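Local coordinates for SusD superfamily protein (Bacteroides fragilis NCTC 9343, PDB 3NQP) that probably binds glycans at the cell surface as an outer-membrane lipoprotein of the SusD family, helping to capture sugars for uptake, at residues 96-101 with 118-123. Sequence-based numbering, arbitrary orientation.
Sequences NLFIAR and GEVYGL
Ile-99 lies across the ring of Tyr-121, the two side chains meeting at about a right angle. Ile-99 CD1 sits over the middle of one face, 3.7 Å from the centroid of the Tyr-121 ring and only 9° off the normal, a well-formed CH-pi contact. CG1 of Ile-99 points away from the carbonyl carbon (chi1 -70°) and the chain then runs extended, which carries CD1 out to the ring. The other branch reaches the phenol end, with Ile-99 CG2 3.4 Å from Tyr-121 OH. A beta-branched residue suits this place because its two arms cover both the ring and its hydroxyl end.

Val-120 divides its methyls between two neighbours. Val-120 CG1 packs 3.7 Å from Ile-99 CG1, the two side chains sliding past each other in opposite directions, while Val-120 CG2 meets the ring of Phe-98 obliquely, 3.7 Å from Phe-98 CD2. Short and forked, valine fits between the aliphatic and the aromatic partner. Phe-98 also touches Tyr-27 of helix 21-37, and Ile-28 of the same helix packs on Val-120. Tyr-121 also touches helix 163-181.

The segment axes approach to 9.9 Å at 146°, joining helices 89-102 and 110-135 as a roughly antiparallel, sequence-adjacent helical hairpin, consistent with the TPR-like helical packing of SusD-family proteins.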
loop_
_atom_site.group_PDB
_atom_site.type_symbol
_atom_site.label_atom_id
_atom_site.label_comp_id
_atom_site.label_asym_id
_atom_site.label_seq_id
_atom_site.Cartn_x
_atom_site.Cartn_y
_atom_site.Cartn_z
ATOM N N ASN A 96 -17.599 -15.234 1.799
ATOM C CA ASN A 96 -18.003 -16.579 2.241
ATOM C C ASN A 96 -19.316 -16.973 1.580
ATOM O O ASN A 96 -19.463 -18.076 1.076
ATOM C CB ASN A 96 -18.102 -16.622 3.770
ATOM C CG ASN A 96 -16.789 -16.259 4.462
ATOM O OD1 ASN A 96 -15.739 -16.315 3.852
ATOM N ND2 ASN A 96 -16.855 -15.902 5.749
ATOM N N LEU A 97 -20.264 -16.041 1.558
ATOM C CA LEU A 97 -21.564 -16.311 0.974
ATOM C C LEU A 97 -21.424 -16.608 -0.519
ATOM O O LEU A 97 -22.040 -17.513 -1.033
ATOM C CB LEU A 97 -22.490 -15.101 1.189
ATOM C CG LEU A 97 -23.965 -15.259 0.795
ATOM C CD1 LEU A 97 -24.572 -16.448 1.540
ATOM C CD2 LEU A 97 -24.753 -13.977 1.094
ATOM N N PHE A 98 -20.620 -15.825 -1.229
ATOM C CA PHE A 98 -20.421 -16.103 -2.642
ATOM C C PHE A 98 -19.870 -17.511 -2.858
ATOM O O PHE A 98 -20.315 -18.231 -3.764
ATOM C CB PHE A 98 -19.513 -15.089 -3.284
ATOM C CG PHE A 98 -19.414 -15.226 -4.787
ATOM C CD1 PHE A 98 -20.251 -14.497 -5.631
ATOM C CD2 PHE A 98 -18.460 -16.044 -5.362
ATOM C CE1 PHE A 98 -20.128 -14.603 -7.021
ATOM C CE2 PHE A 98 -18.359 -16.165 -6.754
ATOM C CZ PHE A 98 -19.224 -15.453 -7.574
ATOM N N ILE A 99 -18.895 -17.899 -2.044
ATOM C CA ILE A 99 -18.252 -19.190 -2.212
ATOM C C ILE A 99 -19.260 -20.314 -1.963
ATOM O O ILE A 99 -19.399 -21.222 -2.788
ATOM C CB ILE A 99 -17.034 -19.361 -1.291
ATOM C CG1 ILE A 99 -15.891 -18.442 -1.755
ATOM C CG2 ILE A 99 -16.596 -20.789 -1.261
ATOM C CD1 ILE A 99 -14.672 -18.432 -0.772
ATOM N N ALA A 100 -19.970 -20.220 -0.842
ATOM C CA ALA A 100 -21.057 -21.167 -0.511
ATOM C C ALA A 100 -22.081 -21.280 -1.663
ATOM O O ALA A 100 -22.437 -22.369 -2.079
ATOM C CB ALA A 100 -21.756 -20.731 0.813
ATOM N N ARG A 101 -22.527 -20.165 -2.215
ATOM C CA ARG A 101 -23.556 -20.244 -3.273
ATOM C C ARG A 101 -23.090 -20.715 -4.637
ATOM O O ARG A 101 -23.866 -21.312 -5.392
ATOM C CB ARG A 101 -24.243 -18.904 -3.460
ATOM C CG ARG A 101 -25.137 -18.517 -2.286
ATOM C CD ARG A 101 -26.098 -17.411 -2.734
ATOM N NE ARG A 101 -26.434 -16.463 -1.678
ATOM C CZ ARG A 101 -27.458 -15.607 -1.721
ATOM N NH1 ARG A 101 -28.286 -15.577 -2.769
ATOM N NH2 ARG A 101 -27.673 -14.784 -0.695
ATOM N N GLY A 118 -11.610 -18.053 -8.222
ATOM C CA GLY A 118 -10.241 -17.605 -8.096
ATOM C C GLY A 118 -10.196 -16.210 -7.504
ATOM O O GLY A 118 -9.374 -15.905 -6.633
ATOM N N GLU A 119 -11.101 -15.355 -7.949
ATOM C CA GLU A 119 -11.071 -13.958 -7.502
ATOM C C GLU A 119 -11.441 -13.923 -6.016
ATOM O O GLU A 119 -10.773 -13.247 -5.228
ATOM C CB GLU A 119 -12.016 -13.070 -8.305
ATOM C CG GLU A 119 -11.563 -12.826 -9.732
ATOM C CD GLU A 119 -12.437 -11.851 -10.489
ATOM O OE1 GLU A 119 -13.648 -12.038 -10.475
ATOM O OE2 GLU A 119 -11.912 -10.896 -11.137
ATOM N N VAL A 120 -12.478 -14.675 -5.636
ATOM C CA VAL A 120 -13.064 -14.511 -4.325
ATOM C C VAL A 120 -12.179 -15.166 -3.254
ATOM O O VAL A 120 -12.021 -14.617 -2.191
ATOM C CB VAL A 120 -14.531 -14.989 -4.282
ATOM C CG1 VAL A 120 -15.027 -15.054 -2.874
ATOM C CG2 VAL A 120 -15.407 -14.028 -5.155
ATOM N N TYR A 121 -11.553 -16.303 -3.553
ATOM C CA TYR A 121 -10.557 -16.868 -2.623
ATOM C C TYR A 121 -9.324 -16.000 -2.504
ATOM O O TYR A 121 -8.780 -15.846 -1.412
ATOM C CB TYR A 121 -10.152 -18.259 -3.047
ATOM C CG TYR A 121 -11.125 -19.352 -2.669
ATOM C CD1 TYR A 121 -11.060 -19.954 -1.401
ATOM C CD2 TYR A 121 -12.062 -19.841 -3.569
ATOM C CE1 TYR A 121 -11.900 -20.990 -1.045
ATOM C CE2 TYR A 121 -12.940 -20.880 -3.194
ATOM C CZ TYR A 121 -12.825 -21.453 -1.938
ATOM O OH TYR A 121 -13.635 -22.483 -1.557
ATOM N N GLY A 122 -8.891 -15.401 -3.615
ATOM C CA GLY A 122 -7.808 -14.441 -3.574
ATOM C C GLY A 122 -8.097 -13.257 -2.663
ATOM O O GLY A 122 -7.225 -12.788 -1.920
ATOM N N LEU A 123 -9.298 -12.716 -2.774
ATOM C CA LEU A 123 -9.692 -11.556 -2.003
ATOM C C LEU A 123 -9.902 -11.893 -0.548
ATOM O O LEU A 123 -9.661 -11.045 0.329
ATOM C CB LEU A 123 -10.964 -10.937 -2.588
ATOM C CG LEU A 123 -10.786 -10.188 -3.909
ATOM C CD1 LEU A 123 -12.176 -9.688 -4.432
ATOM C CD2 LEU A 123 -9.794 -9.022 -3.835
#